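Local coordinates for protein 4-hydroxy-tetrahydrodipicolinate synthase (PDB 1O5K) that probably catalyses the condensation of pyruvate with aspartate semialdehyde to 4-hydroxy-tetrahydrodipicolinate, a step of lysine biosynthesis, at residues A49-G54 / P83-A88; G89-E94 / Y117-T122; V113-Y118 / Q128-I133; P121-L126 / T150-L155; L139-Y144 / L166-G171. All coordinates share one frame; numbering follows the deposited sequence. Where two conformers were deposited one is given.

Contact 1: A49-G54 / P83-A88; sequences ALIVLG and PVIVGA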
# COMPACT_ATOMS: atom_id res chain seq x y z
N ALA A 49 -15.12 -17.70 25.90
CA ALA A 49 -16.32 -17.20 25.16
C ALA A 49 -16.42 -17.86 23.82
O ALA A 49 -15.44 -18.42 23.31
CB ALA A 49 -16.25 -15.70 24.95
N LEU A 50 -17.65 -17.87 23.28
CA LEU A 50 -17.86 -18.29 21.89
C LEU A 50 -18.50 -17.15 21.12
O LEU A 50 -19.53 -16.58 21.56
CB LEU A 50 -18.72 -19.53 21.75
CG LEU A 50 -18.23 -20.84 22.35
CD1 LEU A 50 -19.31 -21.84 22.28
CD2 LEU A 50 -17.02 -21.35 21.62
N ILE A 51 -17.90 -16.86 19.98
CA ILE A 51 -18.43 -15.93 19.00
C ILE A 51 -19.00 -16.78 17.86
O ILE A 51 -18.27 -17.49 17.15
CB ILE A 51 -17.38 -14.93 18.50
CG1 ILE A 51 -17.10 -13.85 19.58
CG2 ILE A 51 -17.87 -14.27 17.25
CD1 ILE A 51 -16.38 -14.38 20.80
N VAL A 52 -20.32 -16.72 17.73
CA VAL A 52 -21.05 -17.51 16.75
C VAL A 52 -21.49 -16.57 15.61
O VAL A 52 -21.91 -15.42 15.86
CB VAL A 52 -22.29 -18.13 17.44
CG1 VAL A 52 -23.18 -18.84 16.46
CG2 VAL A 52 -21.84 -19.15 18.53
N LEU A 53 -21.45 -17.04 14.37
CA LEU A 53 -21.87 -16.25 13.21
C LEU A 53 -21.06 -14.97 12.98
O LEU A 53 -21.59 -13.96 12.59
CB LEU A 53 -23.38 -15.96 13.26
CG LEU A 53 -24.19 -17.26 13.17
CD1 LEU A 53 -25.60 -17.01 13.70
CD2 LEU A 53 -24.24 -17.83 11.76
N GLY A 54 -19.76 -15.06 13.21
CA GLY A 54 -18.81 -14.06 12.70
C GLY A 54 -18.46 -14.56 11.30
O GLY A 54 -19.08 -15.50 10.75
N PRO A 83 -19.93 -16.86 27.99
CA PRO A 83 -20.86 -16.10 27.17
C PRO A 83 -20.88 -16.52 25.73
O PRO A 83 -19.81 -16.97 25.17
CB PRO A 83 -20.35 -14.68 27.26
CG PRO A 83 -19.03 -14.78 27.67
CD PRO A 83 -18.84 -16.02 28.49
N VAL A 84 -22.06 -16.35 25.12
CA VAL A 84 -22.25 -16.61 23.70
C VAL A 84 -22.56 -15.27 23.06
O VAL A 84 -23.54 -14.61 23.39
CB VAL A 84 -23.40 -17.65 23.46
CG1 VAL A 84 -23.77 -17.81 21.96
CG2 VAL A 84 -23.01 -19.01 24.05
N ILE A 85 -21.66 -14.87 22.20
CA ILE A 85 -21.67 -13.60 21.53
C ILE A 85 -21.98 -13.87 20.04
O ILE A 85 -21.29 -14.65 19.41
CB ILE A 85 -20.31 -12.92 21.70
CG1 ILE A 85 -20.02 -12.67 23.18
CG2 ILE A 85 -20.29 -11.60 20.91
CD1 ILE A 85 -18.67 -12.11 23.46
N VAL A 86 -23.00 -13.21 19.52
CA VAL A 86 -23.55 -13.49 18.19
C VAL A 86 -23.19 -12.36 17.23
O VAL A 86 -23.43 -11.18 17.54
CB VAL A 86 -25.04 -13.64 18.26
CG1 VAL A 86 -25.65 -13.83 16.87
CG2 VAL A 86 -25.40 -14.78 19.23
N GLY A 87 -22.58 -12.70 16.12
CA GLY A 87 -22.39 -11.76 15.04
C GLY A 87 -23.73 -11.26 14.50
O GLY A 87 -24.60 -12.04 14.20
N ALA A 88 -23.89 -9.94 14.38
CA ALA A 88 -25.16 -9.36 14.02
C ALA A 88 -25.01 -8.06 13.21
O ALA A 88 -25.96 -7.30 13.09
CB ALA A 88 -25.96 -9.09 15.27
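Ile51 and Ile85 share the same first torsion, CG1 anti to the carbonyl carbon (chi1 -75° and -61°), so that the two side chains rise side by side from one face of the sheet. They part at the second torsion. Ile85 runs on extended, whereas Ile51 folds its CD1 back, and flank still meets flank, with Ile51 CG1 4.0 Å from Ile85 CB. On the other face Val52 and Val84 cross obliquely, CG2 of Val52 lying 4.2 Å from CG1 of Val84; Leu50 and Val86 point the same way, and helix 64-78 packs over Leu50, Val52 and Val84. Between the faces the strands run parallel in straight register, joined by four backbone hydrogen bonds that lie nearly along their C=O axes. Leu50 N gives to Pro83 O, and Ile85 N returns to Leu50 O at 2.8 Å. Val52 N then binds Ile85 O, and Gly87 N binds Val52 O at 2.8 Å. Past this last bond Leu53 turns into left-handed backbone angles and aims its carbonyl at Gly87, whose CA is 3.4 Å from Leu53 O; a CB on Gly87 would collide with that oxygen. An alanine at Ile51 would probably loosen the inner face, since the CG1 and CD1 contacts with Ile85 would go, together with packing near Leu112 and Ile218, the latter a predicted pyruvate-binding residue. With helix 64-78 between them, the strands form a right-handed beta-alpha-beta crossover of the TIM barrel, isoleucines inward and valines toward the helices.

Contact 2: G89-E94 / Y117-T122; sequences GTNSTE and YYNKPT
Asn91 is the tightly packed heart of this contact, wedged between the ring of Tyr117 and the amide of Asn119. Its CB sits over one face of the Tyr117 ring in a CH-pi contact, 4.2 Å from the centroid and offset toward the rim, and its amide is turned 26° from the ring plane. With CG in the crowded position between backbone N and carbonyl carbon (chi1 64°), Asn91 swings ND2 round to Tyr117 O, a 3.0 Å hydrogen bond that reaches the carbonyl from above its plane. The favour is returned two residues further on: Asn119 ND2 donates 2.9 Å to Asn91 O, here in the carbonyl plane and on a lone pair. Asn91 N, buried by this packing, has no partner in the model. Toward Gly89 and Thr90 the contact is by touch alone and partly exposed. The Tyr117 hydroxyl crosses Thr90 obliquely, with OH 3.4 Å from Thr90 CB, and Gly89 O stands 4.0 Å off Tyr117 CE2 at the ring edge. Thr90 OG1 accepts from Ser92 N at 3.3 Å, closing an ST turn ahead of helix 93-106. Tyr117 stacks on Tyr118 of the second subunit, and Tyr118 on Tyr117 of that subunit. Asn91 thus joins the start of helix 93-106 to the loop carrying these interlocked tyrosines at the dimer interface, where Tyr118 is a predicted member of the DapA-family proton relay.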
# COMPACT_ATOMS: atom_id res chain seq x y z
N GLY A 89 -23.84 -7.80 12.67
CA GLY A 89 -23.59 -6.54 11.97
C GLY A 89 -23.85 -6.69 10.47
O GLY A 89 -23.47 -7.70 9.87
N THR A 90 -24.49 -5.71 9.87
CA THR A 90 -24.56 -5.62 8.41
C THR A 90 -24.23 -4.18 8.00
O THR A 90 -23.86 -3.35 8.82
CB THR A 90 -25.94 -6.05 7.82
OG1 THR A 90 -26.95 -5.01 7.98
CG2 THR A 90 -26.51 -7.25 8.54
N ASN A 91 -24.38 -3.88 6.74
CA ASN A 91 -24.06 -2.51 6.27
C ASN A 91 -25.26 -1.59 6.21
O ASN A 91 -25.14 -0.44 5.71
CB ASN A 91 -23.25 -2.58 4.98
CG ASN A 91 -23.99 -3.20 3.83
OD1 ASN A 91 -25.10 -3.74 3.99
ND2 ASN A 91 -23.33 -3.19 2.63
N SER A 92 -26.40 -2.05 6.74
CA SER A 92 -27.56 -1.19 6.97
C SER A 92 -27.79 -1.07 8.48
O SER A 92 -27.89 -2.05 9.17
CB SER A 92 -28.78 -1.79 6.33
OG SER A 92 -29.94 -1.26 6.93
N THR A 93 -27.95 0.16 8.97
CA THR A 93 -28.13 0.37 10.41
C THR A 93 -29.48 -0.26 10.86
O THR A 93 -29.57 -0.90 11.94
CB THR A 93 -28.07 1.89 10.69
OG1 THR A 93 -26.76 2.37 10.27
CG2 THR A 93 -28.18 2.16 12.23
N GLU A 94 -30.50 -0.12 10.03
CA GLU A 94 -31.83 -0.64 10.35
C GLU A 94 -31.80 -2.15 10.43
O GLU A 94 -32.32 -2.75 11.36
CB GLU A 94 -32.84 -0.20 9.28
CG GLU A 94 -34.27 -0.54 9.59
CD GLU A 94 -35.23 0.10 8.58
OE1 GLU A 94 -36.01 -0.65 7.95
OE2 GLU A 94 -35.17 1.34 8.42
N TYR A 117 -19.71 -2.89 5.98
CA TYR A 117 -18.81 -3.27 4.87
C TYR A 117 -19.40 -2.73 3.55
O TYR A 117 -20.59 -2.48 3.48
CB TYR A 117 -18.64 -4.81 4.77
CG TYR A 117 -19.94 -5.56 5.03
CD1 TYR A 117 -20.91 -5.69 4.02
CD2 TYR A 117 -20.25 -6.03 6.29
CE1 TYR A 117 -22.10 -6.32 4.25
CE2 TYR A 117 -21.46 -6.64 6.53
CZ TYR A 117 -22.38 -6.80 5.50
OH TYR A 117 -23.57 -7.40 5.77
N TYR A 118 -18.53 -2.45 2.58
CA TYR A 118 -18.88 -2.12 1.20
C TYR A 118 -19.33 -0.67 0.95
O TYR A 118 -18.93 -0.10 -0.06
CB TYR A 118 -19.95 -3.08 0.67
CG TYR A 118 -20.24 -3.00 -0.82
CD1 TYR A 118 -19.24 -3.11 -1.77
CD2 TYR A 118 -21.53 -2.84 -1.28
CE1 TYR A 118 -19.52 -3.02 -3.12
CE2 TYR A 118 -21.81 -2.75 -2.62
CZ TYR A 118 -20.79 -2.83 -3.55
OH TYR A 118 -21.07 -2.76 -4.88
N ASN A 119 -20.10 -0.09 1.86
CA ASN A 119 -20.58 1.29 1.66
C ASN A 119 -19.72 2.34 2.35
O ASN A 119 -20.02 3.52 2.20
CB ASN A 119 -22.05 1.43 1.99
CG ASN A 119 -22.42 0.96 3.38
OD1 ASN A 119 -21.58 0.59 4.20
ND2 ASN A 119 -23.74 1.08 3.69
N LYS A 120 -18.62 1.94 3.04
CA LYS A 120 -17.56 2.87 3.48
C LYS A 120 -18.07 4.16 4.17
O LYS A 120 -17.82 5.29 3.77
CB LYS A 120 -16.57 3.22 2.34
CG LYS A 120 -15.90 2.03 1.66
CD LYS A 120 -14.73 2.46 0.70
CE LYS A 120 -15.09 3.62 -0.21
NZ LYS A 120 -13.97 4.05 -1.13
N PRO A 121 -18.79 3.97 5.25
CA PRO A 121 -19.32 5.12 5.99
C PRO A 121 -18.18 6.01 6.53
O PRO A 121 -17.05 5.54 6.79
CB PRO A 121 -20.10 4.49 7.13
CG PRO A 121 -19.63 3.10 7.22
CD PRO A 121 -19.07 2.67 5.90
N THR A 122 -18.50 7.26 6.71
CA THR A 122 -17.60 8.19 7.35
C THR A 122 -17.45 7.81 8.84
O THR A 122 -18.23 7.01 9.37
CB THR A 122 -18.12 9.58 7.20
OG1 THR A 122 -19.35 9.73 7.91
CG2 THR A 122 -18.39 9.95 5.69

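Contact 3: V113-Y118 / Q128-I133; sequences VVTPYY and QHYKYI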
# COMPACT_ATOMS: atom_id res chain seq x y z
N VAL A 113 -20.61 -6.67 16.25
CA VAL A 113 -21.20 -5.89 15.18
C VAL A 113 -20.11 -5.25 14.34
O VAL A 113 -19.47 -4.26 14.75
CB VAL A 113 -22.12 -4.81 15.74
CG1 VAL A 113 -22.67 -3.92 14.66
CG2 VAL A 113 -23.24 -5.40 16.57
N VAL A 114 -19.88 -5.85 13.17
CA VAL A 114 -18.85 -5.37 12.29
C VAL A 114 -19.21 -3.97 11.80
O VAL A 114 -20.39 -3.63 11.63
CB VAL A 114 -18.62 -6.37 11.10
CG1 VAL A 114 -19.82 -6.46 10.22
CG2 VAL A 114 -17.31 -6.09 10.37
N THR A 115 -18.19 -3.15 11.62
CA THR A 115 -18.40 -1.89 10.87
C THR A 115 -19.04 -2.24 9.53
O THR A 115 -18.64 -3.20 8.86
CB THR A 115 -17.07 -1.19 10.54
OG1 THR A 115 -16.26 -2.06 9.76
CG2 THR A 115 -16.26 -0.84 11.80
N PRO A 116 -20.06 -1.49 9.13
CA PRO A 116 -20.63 -1.65 7.81
C PRO A 116 -19.58 -1.79 6.72
O PRO A 116 -18.66 -0.98 6.60
CB PRO A 116 -21.43 -0.37 7.62
CG PRO A 116 -21.93 -0.11 9.06
CD PRO A 116 -20.76 -0.45 9.92
N TYR A 117 -19.71 -2.89 5.98
CA TYR A 117 -18.81 -3.27 4.87
C TYR A 117 -19.40 -2.73 3.55
O TYR A 117 -20.59 -2.48 3.48
CB TYR A 117 -18.64 -4.81 4.77
CG TYR A 117 -19.94 -5.56 5.03
CD1 TYR A 117 -20.91 -5.69 4.02
CD2 TYR A 117 -20.25 -6.03 6.29
CE1 TYR A 117 -22.10 -6.32 4.25
CE2 TYR A 117 -21.46 -6.64 6.53
CZ TYR A 117 -22.38 -6.80 5.50
OH TYR A 117 -23.57 -7.40 5.77
N TYR A 118 -18.53 -2.45 2.58
CA TYR A 118 -18.88 -2.12 1.20
C TYR A 118 -19.33 -0.67 0.95
O TYR A 118 -18.93 -0.10 -0.06
CB TYR A 118 -19.95 -3.08 0.67
CG TYR A 118 -20.24 -3.00 -0.82
CD1 TYR A 118 -19.24 -3.11 -1.77
CD2 TYR A 118 -21.53 -2.84 -1.28
CE1 TYR A 118 -19.52 -3.02 -3.12
CE2 TYR A 118 -21.81 -2.75 -2.62
CZ TYR A 118 -20.79 -2.83 -3.55
OH TYR A 118 -21.07 -2.76 -4.88
N GLN A 128 -22.69 7.22 14.48
CA GLN A 128 -24.15 7.23 14.45
C GLN A 128 -24.78 5.83 14.36
O GLN A 128 -25.83 5.60 14.96
CB GLN A 128 -24.68 8.18 13.36
CG GLN A 128 -24.43 9.64 13.66
CD GLN A 128 -25.23 10.15 14.84
OE1 GLN A 128 -26.24 9.56 15.21
NE2 GLN A 128 -24.78 11.26 15.42
N HIS A 129 -24.14 4.94 13.58
CA HIS A 129 -24.55 3.54 13.43
C HIS A 129 -24.57 2.83 14.79
O HIS A 129 -25.59 2.29 15.18
CB HIS A 129 -23.60 2.84 12.45
CG HIS A 129 -23.82 1.38 12.27
ND1 HIS A 129 -24.83 0.85 11.48
CD2 HIS A 129 -23.07 0.33 12.68
CE1 HIS A 129 -24.70 -0.47 11.45
NE2 HIS A 129 -23.64 -0.81 12.17
N TYR A 130 -23.45 2.88 15.52
CA TYR A 130 -23.34 2.22 16.83
C TYR A 130 -24.24 2.91 17.86
O TYR A 130 -24.82 2.24 18.71
CB TYR A 130 -21.89 2.17 17.27
CG TYR A 130 -21.10 1.16 16.47
CD1 TYR A 130 -21.32 -0.22 16.64
CD2 TYR A 130 -20.17 1.55 15.50
CE1 TYR A 130 -20.67 -1.13 15.83
CE2 TYR A 130 -19.49 0.63 14.75
CZ TYR A 130 -19.75 -0.71 14.92
OH TYR A 130 -19.07 -1.64 14.13
N LYS A 131 -24.37 4.24 17.77
CA LYS A 131 -25.25 4.96 18.69
C LYS A 131 -26.71 4.51 18.54
O LYS A 131 -27.44 4.25 19.52
CB LYS A 131 -25.17 6.46 18.45
CG LYS A 131 -26.01 7.22 19.47
CD LYS A 131 -25.52 8.62 19.71
CE LYS A 131 -26.34 9.66 18.96
NZ LYS A 131 -25.92 9.70 17.55
N TYR A 132 -27.16 4.49 17.30
CA TYR A 132 -28.52 4.07 16.98
C TYR A 132 -28.81 2.71 17.58
O TYR A 132 -29.83 2.51 18.23
CB TYR A 132 -28.74 4.01 15.48
CG TYR A 132 -30.18 3.71 15.07
CD1 TYR A 132 -31.12 4.73 14.98
CD2 TYR A 132 -30.58 2.42 14.75
CE1 TYR A 132 -32.45 4.46 14.59
CE2 TYR A 132 -31.90 2.15 14.38
CZ TYR A 132 -32.81 3.18 14.29
OH TYR A 132 -34.10 2.92 13.91
N ILE A 133 -27.89 1.77 17.37
CA ILE A 133 -28.08 0.42 17.88
C ILE A 133 -28.03 0.34 19.41
O ILE A 133 -28.91 -0.23 20.07
CB ILE A 133 -27.04 -0.51 17.25
CG1 ILE A 133 -27.17 -0.48 15.71
CG2 ILE A 133 -27.21 -1.88 17.76
CD1 ILE A 133 -25.94 -0.97 14.94
O HOH W 1 -23.03 -3.43 11.48
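Val113 O is gripped twice: by the hydroxyl of Tyr130 and by the backbone N of Tyr144 on the neighbouring strand. Tyr130 OH donates at 2.7 Å to Val113 O, meeting it from above the carbonyl plane. The ring reaches this spot with CG anti to the carbonyl carbon (chi1 -73°), tip to tip with Val113, whose CG1 rests 3.6 Å from Tyr130 CE1. A phenylalanine at Tyr130 would lack the hydroxyl, and Val113 O would probably lose its hold on helix 123-134, keeping the bond from Tyr144. That helix connects strands 110-114 and 141-144 as a beta-alpha-beta unit of the TIM barrel, and here it lies against the first of them and the loop that follows. His129, one residue before Tyr130, is held flat between two aliphatic groups. Pro116 CG stands over the centre of one imidazole face, 3.6 Å from the centroid, while Ile133 CD1 covers the opposite face toward the rim. Both ring nitrogens have polar partners: ND1 pairs with Thr93 OG1, and a water lies 2.8 Å from His129 NE2, in the plane of the ring. The same water donates to Val114 O at 2.7 Å.

Contact 4: P121-L126 / T150-L155; sequences PTQEGL and TGVNVL
Gln123 meets Leu155 at about a right angle, its amide laid along the backbone of the loop before helix 156-165. With CG anti to the carbonyl carbon (chi1 -63°) and a bend at the second torsion (chi2 -63°), the side chain curls toward that loop. OE1 takes the N-H of Leu155 at 3.0 Å, almost straight at the hydrogen (173°), though the donor lies above the carbonyl plane. NE2 gives to Asn153 O at 2.9 Å, so one amide holds two backbone groups two residues apart; Thr158 OG1 is a further partner of OE1. Leu155 folds back over the amide, its CG 3.6 Å from Gln123 OE1. Deeper in, Leu126 and Val152 point at each other tip to tip, with CD1 of Leu126 4.1 Å from CG2 of Val152 and nearly as close to CG2 of Val154. Val152 CG2 also touches Pro121 O, at 3.6 Å. Each segment has a hydroxyl cap or turn of its own: Thr122 OG1 accepts from Gly125 N at the start of helix 123-134, and Thr150 OG1 from Val152 N in an ST turn. Donor and acceptor are both spoken for in Gln123, so the amide can hardly flip without setting NE2 against Leu155 N and OE1 against Asn153 O.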
# COMPACT_ATOMS: atom_id res chain seq x y z
N PRO A 121 -18.79 3.97 5.25
CA PRO A 121 -19.32 5.12 5.99
C PRO A 121 -18.18 6.01 6.53
O PRO A 121 -17.05 5.54 6.79
CB PRO A 121 -20.10 4.49 7.13
CG PRO A 121 -19.63 3.10 7.22
CD PRO A 121 -19.07 2.67 5.90
N THR A 122 -18.50 7.26 6.71
CA THR A 122 -17.60 8.19 7.35
C THR A 122 -17.45 7.81 8.84
O THR A 122 -18.23 7.01 9.37
CB THR A 122 -18.12 9.58 7.20
OG1 THR A 122 -19.35 9.73 7.91
CG2 THR A 122 -18.39 9.95 5.69
N GLN A 123 -16.45 8.40 9.49
CA GLN A 123 -16.24 8.15 10.91
C GLN A 123 -17.49 8.56 11.72
O GLN A 123 -17.93 7.84 12.60
CB GLN A 123 -14.98 8.86 11.43
CG GLN A 123 -13.72 8.34 10.75
CD GLN A 123 -13.45 6.90 11.04
OE1 GLN A 123 -13.27 6.54 12.19
NE2 GLN A 123 -13.43 6.07 10.00
N GLU A 124 -18.05 9.71 11.39
CA GLU A 124 -19.31 10.12 12.01
C GLU A 124 -20.46 9.12 11.78
O GLU A 124 -21.24 8.87 12.67
CB GLU A 124 -19.71 11.52 11.53
CG GLU A 124 -21.00 12.08 12.11
CD GLU A 124 -20.96 12.29 13.61
OE1 GLU A 124 -19.86 12.33 14.20
OE2 GLU A 124 -22.06 12.44 14.21
N GLY A 125 -20.54 8.59 10.55
CA GLY A 125 -21.50 7.56 10.20
C GLY A 125 -21.34 6.34 11.08
O GLY A 125 -22.33 5.77 11.55
N LEU A 126 -20.09 5.92 11.29
CA LEU A 126 -19.85 4.81 12.20
C LEU A 126 -20.33 5.10 13.62
O LEU A 126 -20.94 4.28 14.26
CB LEU A 126 -18.36 4.47 12.24
CG LEU A 126 -17.83 3.90 10.95
CD1 LEU A 126 -16.29 3.80 11.00
CD2 LEU A 126 -18.44 2.49 10.68
N THR A 150 -13.78 -4.89 5.05
CA THR A 150 -14.91 -3.96 4.99
C THR A 150 -14.70 -2.76 4.11
O THR A 150 -15.69 -2.17 3.61
CB THR A 150 -15.20 -3.40 6.40
OG1 THR A 150 -14.01 -2.71 6.85
CG2 THR A 150 -15.50 -4.54 7.36
N GLY A 151 -13.44 -2.36 3.92
CA GLY A 151 -13.11 -1.13 3.23
C GLY A 151 -13.15 0.13 4.10
O GLY A 151 -13.02 1.25 3.59
N VAL A 152 -13.28 -0.05 5.41
CA VAL A 152 -13.32 1.11 6.30
C VAL A 152 -12.58 0.72 7.57
O VAL A 152 -12.68 -0.44 8.03
CB VAL A 152 -14.77 1.54 6.63
CG1 VAL A 152 -15.48 0.50 7.53
CG2 VAL A 152 -14.73 2.89 7.31
N ASN A 153 -11.78 1.65 8.06
CA ASN A 153 -11.07 1.51 9.33
C ASN A 153 -11.67 2.45 10.38
O ASN A 153 -11.79 3.67 10.12
CB ASN A 153 -9.61 1.87 9.15
CG ASN A 153 -8.82 1.69 10.41
OD1 ASN A 153 -8.89 0.65 11.02
ND2 ASN A 153 -8.09 2.74 10.83
N VAL A 154 -12.00 1.91 11.55
CA VAL A 154 -12.41 2.75 12.71
C VAL A 154 -11.18 3.37 13.29
O VAL A 154 -10.29 2.66 13.78
CB VAL A 154 -13.06 1.94 13.88
CG1 VAL A 154 -13.58 2.89 14.96
CG2 VAL A 154 -14.18 1.05 13.40
N LEU A 155 -11.10 4.70 13.26
CA LEU A 155 -9.93 5.35 13.81
C LEU A 155 -9.96 5.15 15.31
O LEU A 155 -11.05 5.09 15.88
CB LEU A 155 -9.93 6.84 13.52
CG LEU A 155 -9.78 7.24 12.07
CD1 LEU A 155 -9.95 8.72 11.96
CD2 LEU A 155 -8.41 6.80 11.47

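Contact 5: L139-Y144 / L166-G171; sequences LGIVVY and LKNVVG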
# COMPACT_ATOMS: atom_id res chain seq x y z
N LEU A 139 -28.42 -5.33 25.24
CA LEU A 139 -27.26 -6.20 25.10
C LEU A 139 -25.95 -5.44 25.02
O LEU A 139 -25.90 -4.31 24.54
CB LEU A 139 -27.34 -7.03 23.82
CG LEU A 139 -28.13 -8.32 23.76
CD1 LEU A 139 -27.89 -8.96 22.41
CD2 LEU A 139 -27.78 -9.25 24.93
N GLY A 140 -24.89 -6.09 25.49
CA GLY A 140 -23.53 -5.64 25.27
C GLY A 140 -23.12 -5.81 23.81
O GLY A 140 -23.37 -6.85 23.19
N ILE A 141 -22.47 -4.77 23.25
CA ILE A 141 -22.13 -4.72 21.85
C ILE A 141 -20.61 -4.64 21.75
O ILE A 141 -19.97 -3.82 22.40
CB ILE A 141 -22.74 -3.46 21.22
CG1 ILE A 141 -24.26 -3.45 21.34
CG2 ILE A 141 -22.30 -3.28 19.77
CD1 ILE A 141 -24.85 -2.03 21.12
N VAL A 142 -20.03 -5.45 20.88
CA VAL A 142 -18.63 -5.42 20.58
C VAL A 142 -18.43 -4.90 19.11
O VAL A 142 -18.92 -5.51 18.18
CB VAL A 142 -17.99 -6.80 20.71
CG1 VAL A 142 -16.49 -6.75 20.28
CG2 VAL A 142 -18.15 -7.35 22.10
N VAL A 143 -17.72 -3.80 18.95
CA VAL A 143 -17.40 -3.23 17.62
C VAL A 143 -16.38 -4.17 17.04
O VAL A 143 -15.48 -4.64 17.72
CB VAL A 143 -16.78 -1.83 17.77
CG1 VAL A 143 -16.19 -1.30 16.48
CG2 VAL A 143 -17.81 -0.88 18.36
N TYR A 144 -16.50 -4.43 15.77
CA TYR A 144 -15.52 -5.26 15.06
C TYR A 144 -14.95 -4.50 13.87
O TYR A 144 -15.66 -4.18 12.92
CB TYR A 144 -16.19 -6.54 14.66
CG TYR A 144 -15.38 -7.52 13.79
CD1 TYR A 144 -13.99 -7.54 13.82
CD2 TYR A 144 -16.04 -8.41 12.98
CE1 TYR A 144 -13.29 -8.43 13.04
CE2 TYR A 144 -15.36 -9.32 12.18
CZ TYR A 144 -13.99 -9.31 12.23
OH TYR A 144 -13.26 -10.17 11.47
N LEU A 166 -21.17 5.48 24.62
CA LEU A 166 -22.21 4.46 24.40
C LEU A 166 -22.00 3.35 25.40
O LEU A 166 -21.15 2.50 25.22
CB LEU A 166 -22.14 3.96 22.96
CG LEU A 166 -22.11 5.06 21.89
CD1 LEU A 166 -21.98 4.39 20.51
CD2 LEU A 166 -23.35 5.99 22.01
N LYS A 167 -22.77 3.37 26.48
CA LYS A 167 -22.43 2.56 27.68
C LYS A 167 -22.55 1.07 27.44
O LYS A 167 -21.85 0.25 28.05
CB LYS A 167 -23.29 3.00 28.87
CG LYS A 167 -23.05 4.45 29.33
CD LYS A 167 -21.58 4.93 29.23
CE LYS A 167 -21.51 6.45 29.45
NZ LYS A 167 -20.09 6.87 29.64
N ASN A 168 -23.44 0.76 26.52
CA ASN A 168 -23.77 -0.55 26.01
C ASN A 168 -22.68 -1.16 25.10
O ASN A 168 -22.66 -2.36 24.89
CB ASN A 168 -24.99 -0.30 25.11
CG ASN A 168 -26.15 -1.07 25.48
OD1 ASN A 168 -26.56 -1.06 26.66
ND2 ASN A 168 -26.77 -1.71 24.49
N VAL A 169 -21.82 -0.33 24.49
CA VAL A 169 -20.72 -0.83 23.69
C VAL A 169 -19.59 -1.12 24.69
O VAL A 169 -19.06 -0.20 25.34
CB VAL A 169 -20.27 0.13 22.60
CG1 VAL A 169 -19.16 -0.49 21.79
CG2 VAL A 169 -21.47 0.55 21.69
N VAL A 170 -19.28 -2.39 24.84
CA VAL A 170 -18.45 -2.85 25.95
C VAL A 170 -17.01 -3.14 25.50
O VAL A 170 -16.10 -3.27 26.31
CB VAL A 170 -19.04 -4.07 26.63
CG1 VAL A 170 -20.44 -3.75 27.15
CG2 VAL A 170 -19.10 -5.21 25.72
N GLY A 171 -16.81 -3.18 24.21
CA GLY A 171 -15.46 -3.48 23.70
C GLY A 171 -15.31 -3.43 22.20
O GLY A 171 -16.26 -3.11 21.47
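Strands 141-144 and 169-171 run parallel but splay by 60°, and their register slips by one residue at a beta bulge, Ile141 facing Val169 while Val142 faces Gly171. They are neighbouring strands of the TIM barrel, one ending at Tyr144, the predicted proton donor/acceptor, the other leading to Lys173, which carries a pyruvate adduct in this crystal. Three backbone hydrogen bonds span the bulge. Ile141 N gives to Asn168 O at 2.9 Å, Val170 N to Ile141 O at 2.9 Å, and Val143 N reaches a lone pair of Gly171 O at 3.0 Å. The slip is absorbed at Val170, whose backbone leaves the extended form (psi -13°). On the helix side Ile141 and Val169 lie together. Val169 CG1, anti to the backbone N, crosses Val143 CG2 obliquely at 3.7 Å, and Tyr130 of helix 123-134 packs on Val143. On the barrel side Val142 rests its CG1 3.8 Å from Gly171 O and also meets Leu112 and Trp199, while Gly171 brings no side chain to this face. Val170 turns its two methyls back to the first strand, CG2 3.7 Å from Ile141 O and CG1 against Gly140 CA. Ahead of strand 169-171 a type I turn from Leu166 to Val169 carries Asn168 at an unusual, nearly eclipsed first torsion (chi1 -123°). Its ND2 lies 2.7 Å from Leu139 O at an angle too poor for a hydrogen bond, and instead donates to Thr137 O.

How the contacts relate
Along the chain contact 1 comes first, contacts 2, 3 and 4 overlap, and contact 5 follows contact 3. Contacts 1, 3 and 5 all reach the parallel barrel sheet: strands 49-52 and 84-87, then 110-114, then 141-144 and 169-171, with the centres of contacts 1 and 5 about 13 Å apart. Contacts 2, 3 and 4 cluster around the end of strand 110-114 and the loops after it, their centres about 6 to 9 Å from one another. Contacts 3 and 4 share helix 123-134; Tyr117 and Tyr118 belong to both contacts 2 and 3. All three touch the second subunit, so the loops here, with the predicted proton-relay residue Tyr118, link this part of the barrel to it.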